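HPT domain (Escherichia coli, PDB 2A0B) passes phosphoryl groups through a histidine, as the phosphotransfer domain of the sensor kinase ArcB, in the four-step phosphorelay that activates the response regulator ArcA. Local coordinates at residues Lys7-Leu12 / His110-Leu115; Gly32-Phe36 / Ala69-Leu75. All coordinates share one frame. Residue numbers count along the deposited sequence, not the author numbering.

Contact 1. Residues Lys7-Leu12 / His110-Leu115; sequences KSEALL and HDVEVL
Val114 presents its two methyls to the short N-terminal helix 7-11 and is overlapped by Leu11 and Leu12, with Leu11 CD1 4.2 Å from Val114 CG2 and Leu12 CD1 4.3 Å from Val114 CG1. This is how a brief helix packs on helix 93-122 of the HPt four-helix bundle: residues 7-11 and 110-115 are both helical, and their axes approach to 10.3 Å, with 118° between their N-to-C directions (signed crossing angle -118°). CA pairs Ser8-Val114, Leu11-Asp111 and Leu12-Leu115 are at 6.7 to 7.0 Å. Both leucines take the mt rotamer and Val114 is t; Leu11 CD2 also lies 3.5 Å from Asp111 OD2. Leu12, the first residue to leave helical angles (phi/psi -116/162), drops its side chain inward, Leu12 CD2 meeting Leu115 CB at 3.8 Å. At the exposed margin Lys7 NZ comes to 3.6 Å from His110 CE1, at the ring edge. Water 1 links Ser8 OG (3.0 Å) with Val114 O (2.8 Å), and water 2 donates to Leu11 O (2.8 Å) and Asp111 OD2 (2.6 Å). Helix 7-11 thus lies across helix 93-122, with zinc-binding His77 of helix 76-85 beside Leu11 and Asp111, while Leu17 of helix 14-23 and Trp118 close around Leu12.

Contact 2. Residues Gly32-Phe36 / Ala69-Leu75; sequences GLAVF and AAGSVGL
A buried contact between apolar side chains joins two helices of the HPt bundle, pairing the N-terminal half of helix 26-52 with the C-terminal end of helix 56-72 and the turn after it. Residues 32-36 are regular helix; the partner helix ends in a Schellman motif, with Leu75 N bonded to Ala70 O (2.9 Å), a weak bond from Gly74 N to Gly71 O (3.3 Å), and Gly74 as C-prime residue at phi/psi 83/20, angles that call for glycine. The turn directs Val73 and Leu75 back at the first helix. Nearest CA pairs are Leu33-Val73 (6.4 Å) and Phe36-Ala69 (7.0 Å). Phe36, chi1 t and chi2 83°, reaches across: Leu75 CD1 sits over one ring face, 4.0 Å from the centroid and 30° off the normal, a CH-pi contact, while Phe36 CD1 lies 4.0 Å from Ala69 CB and Phe36 CE1 4.1 Å from Ala70 CB. Val73, chi1 m, sets CG1 3.9 Å from Gly32 C, where a beta carbon on residue 32 would be tight. Leu33 (tp) brings CD1 to 4.3 Å from Leu75 CD1. With no polar link between the segments, the pairing rests on shape and hydrophobic burial, alanines and glycine accommodating valine and phenylalanine.

How the contacts relate
Contact 2 is nested along the chain inside the loop closed by contact 1, and the two, with centres about 12 Å apart, share a continuous interior. Leu115 belongs to contact 1 and packs against contact 2: its CD2 lies 3.6 Å from Leu33 CD2, 3.9 Å from Leu75 CD2 and 3.5 Å from Val73 O, and Asp111 O approaches Leu75 CD2 at 3.8 Å. Contact 1 adjoins the zinc site of His77, Glu103 and Glu107, the nearest side-chain atom of Leu11 being about 6 Å from the metal, whereas that of Leu75 in contact 2 is about 11 Å from it. The phosphorylation site His64 shares helix 56-72 with Ala69, the nearest atoms of their side chains about 10 Å apart.

Contact 1. Residues Lys7-Leu12 / His110-Leu115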
# COMPACT_ATOMS: atom_id res chain seq x y z
N LYS A 7 0.98 9.12 -13.60
CA LYS A 7 0.84 8.75 -12.20
C LYS A 7 -0.09 7.54 -12.02
O LYS A 7 0.19 6.74 -11.12
CB LYS A 7 0.46 9.88 -11.31
CG LYS A 7 -0.93 10.36 -11.03
CD LYS A 7 -0.78 11.69 -10.27
CE LYS A 7 -2.02 12.57 -10.26
NZ LYS A 7 -1.92 13.47 -9.06
N SER A 8 -1.15 7.45 -12.80
CA SER A 8 -2.05 6.30 -12.67
C SER A 8 -1.26 5.02 -12.97
O SER A 8 -1.32 4.07 -12.19
CB SER A 8 -3.27 6.42 -13.59
OG SER A 8 -4.15 7.46 -13.17
N GLU A 9 -0.50 5.00 -14.06
CA GLU A 9 0.26 3.82 -14.45
C GLU A 9 1.27 3.37 -13.42
O GLU A 9 1.53 2.18 -13.20
CB GLU A 9 1.02 4.07 -15.78
CG GLU A 9 0.06 4.50 -16.87
CD GLU A 9 0.66 4.66 -18.25
OE1 GLU A 9 1.86 4.99 -18.40
OE2 GLU A 9 -0.13 4.43 -19.21
N ALA A 10 1.91 4.36 -12.81
CA ALA A 10 2.94 4.11 -11.83
C ALA A 10 2.41 3.64 -10.50
O ALA A 10 3.00 2.77 -9.87
CB ALA A 10 3.77 5.39 -11.67
N LEU A 11 1.29 4.16 -10.02
CA LEU A 11 0.84 3.91 -8.68
C LEU A 11 -0.24 2.73 -8.67
O LEU A 11 -0.37 2.29 -7.58
CB LEU A 11 0.18 5.15 -8.05
CG LEU A 11 1.16 6.40 -7.94
CD1 LEU A 11 0.36 7.55 -7.38
CD2 LEU A 11 2.26 5.98 -6.97
N LEU A 12 -0.82 2.59 -9.83
CA LEU A 12 -1.93 1.55 -9.71
C LEU A 12 -1.61 0.38 -10.57
O LEU A 12 -0.89 0.39 -11.55
CB LEU A 12 -3.19 2.19 -10.34
CG LEU A 12 -3.63 3.54 -9.73
CD1 LEU A 12 -4.86 4.05 -10.48
CD2 LEU A 12 -3.79 3.40 -8.24
N HIS A 110 -2.42 10.19 -0.70
CA HIS A 110 -2.39 10.58 -2.07
C HIS A 110 -2.64 9.48 -3.07
O HIS A 110 -3.30 9.58 -4.08
CB HIS A 110 -1.03 11.34 -2.36
CG HIS A 110 -0.74 11.55 -3.79
ND1 HIS A 110 -1.32 12.56 -4.53
CD2 HIS A 110 0.06 10.94 -4.72
CE1 HIS A 110 -0.93 12.54 -5.77
NE2 HIS A 110 -0.07 11.57 -5.94
N ASP A 111 -2.00 8.29 -2.80
CA ASP A 111 -2.19 7.14 -3.66
C ASP A 111 -3.73 6.72 -3.56
O ASP A 111 -4.15 6.44 -4.69
CB ASP A 111 -1.37 5.96 -3.12
CG ASP A 111 0.11 5.95 -3.44
OD1 ASP A 111 0.68 7.08 -3.24
OD2 ASP A 111 0.78 5.04 -3.94
N VAL A 112 -4.26 6.85 -2.40
CA VAL A 112 -5.76 6.49 -2.38
C VAL A 112 -6.55 7.48 -3.19
O VAL A 112 -7.45 7.14 -3.98
CB VAL A 112 -6.20 6.46 -0.94
CG1 VAL A 112 -7.73 6.56 -0.76
CG2 VAL A 112 -5.62 5.26 -0.16
N GLU A 113 -6.18 8.82 -3.11
CA GLU A 113 -6.94 9.75 -3.95
C GLU A 113 -6.80 9.54 -5.41
O GLU A 113 -7.67 9.77 -6.27
CB GLU A 113 -6.40 11.21 -3.62
CG GLU A 113 -6.78 11.60 -2.23
CD GLU A 113 -6.10 12.86 -1.70
OE1 GLU A 113 -5.11 13.29 -2.31
OE2 GLU A 113 -6.56 13.37 -0.68
N VAL A 114 -5.64 9.11 -5.97
CA VAL A 114 -5.37 8.76 -7.32
C VAL A 114 -6.26 7.51 -7.74
O VAL A 114 -6.77 7.62 -8.82
CB VAL A 114 -3.88 8.44 -7.56
CG1 VAL A 114 -3.63 7.92 -8.94
CG2 VAL A 114 -3.13 9.82 -7.44
N LEU A 115 -6.35 6.57 -6.85
CA LEU A 115 -7.22 5.39 -7.24
C LEU A 115 -8.67 5.83 -7.25
O LEU A 115 -9.34 5.47 -8.23
CB LEU A 115 -6.89 4.30 -6.24
CG LEU A 115 -7.88 3.06 -6.37
CD1 LEU A 115 -7.74 2.55 -7.74
CD2 LEU A 115 -7.52 2.11 -5.23
O HOH W 1 -6.09 8.79 -11.27
O HOH W 2 0.04 2.66 -4.83

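Contact 2. Residues Gly32-Phe36 / Ala69-Leu75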
# COMPACT_ATOMS: atom_id res chain seq x y z
N GLY A 32 -13.84 -1.72 -0.66
CA GLY A 32 -12.54 -2.26 -0.21
C GLY A 32 -11.62 -1.03 0.10
O GLY A 32 -10.96 -1.09 1.11
N LEU A 33 -11.67 -0.09 -0.82
CA LEU A 33 -10.83 1.10 -0.60
C LEU A 33 -11.20 1.84 0.64
O LEU A 33 -10.38 2.39 1.40
CB LEU A 33 -10.91 1.98 -1.85
CG LEU A 33 -9.88 3.12 -1.90
CD1 LEU A 33 -8.46 2.57 -1.75
CD2 LEU A 33 -10.02 3.83 -3.23
N ALA A 34 -12.49 1.96 1.01
CA ALA A 34 -12.94 2.63 2.21
C ALA A 34 -12.43 1.92 3.44
O ALA A 34 -12.04 2.52 4.45
CB ALA A 34 -14.47 2.73 2.24
N VAL A 35 -12.37 0.56 3.41
CA VAL A 35 -11.83 -0.18 4.50
C VAL A 35 -10.28 0.05 4.60
O VAL A 35 -9.82 0.25 5.72
CB VAL A 35 -12.07 -1.71 4.40
CG1 VAL A 35 -11.34 -2.49 5.47
CG2 VAL A 35 -13.59 -1.86 4.57
N PHE A 36 -9.67 0.08 3.47
CA PHE A 36 -8.17 0.32 3.45
C PHE A 36 -7.91 1.68 4.09
O PHE A 36 -6.98 1.73 4.94
CB PHE A 36 -7.69 0.25 2.04
CG PHE A 36 -6.18 0.45 1.87
CD1 PHE A 36 -5.34 -0.63 2.04
CD2 PHE A 36 -5.72 1.69 1.52
CE1 PHE A 36 -3.95 -0.41 1.86
CE2 PHE A 36 -4.34 1.91 1.38
CZ PHE A 36 -3.48 0.85 1.52
N ALA A 69 -2.81 -6.00 1.91
CA ALA A 69 -3.92 -5.04 1.95
C ALA A 69 -3.90 -4.18 0.73
O ALA A 69 -4.84 -4.00 -0.05
CB ALA A 69 -3.97 -4.24 3.23
N ALA A 70 -2.71 -3.52 0.46
CA ALA A 70 -2.66 -2.72 -0.74
C ALA A 70 -2.81 -3.39 -2.06
O ALA A 70 -3.41 -2.91 -3.01
CB ALA A 70 -1.24 -2.00 -0.71
N GLY A 71 -2.29 -4.62 -2.21
CA GLY A 71 -2.35 -5.41 -3.43
C GLY A 71 -3.84 -5.82 -3.67
O GLY A 71 -4.20 -5.86 -4.85
N SER A 72 -4.58 -5.93 -2.62
CA SER A 72 -5.99 -6.36 -2.78
C SER A 72 -6.82 -5.33 -3.52
O SER A 72 -7.86 -5.64 -4.10
CB SER A 72 -6.55 -6.72 -1.43
OG SER A 72 -7.11 -5.67 -0.69
N VAL A 73 -6.46 -4.04 -3.37
CA VAL A 73 -7.17 -2.95 -4.02
C VAL A 73 -6.39 -2.28 -5.14
O VAL A 73 -6.85 -1.25 -5.68
CB VAL A 73 -7.66 -1.92 -2.99
CG1 VAL A 73 -8.71 -2.53 -2.07
CG2 VAL A 73 -6.52 -1.32 -2.13
N GLY A 74 -5.30 -2.85 -5.63
CA GLY A 74 -4.60 -2.36 -6.81
C GLY A 74 -3.59 -1.18 -6.53
O GLY A 74 -3.32 -0.61 -7.61
N LEU A 75 -3.26 -1.12 -5.30
CA LEU A 75 -2.24 0.04 -5.03
C LEU A 75 -0.84 -0.60 -5.25
O LEU A 75 -0.29 -0.93 -4.19
CB LEU A 75 -2.52 0.59 -3.66
CG LEU A 75 -3.89 1.35 -3.52
CD1 LEU A 75 -4.29 1.58 -2.10
CD2 LEU A 75 -3.79 2.65 -4.32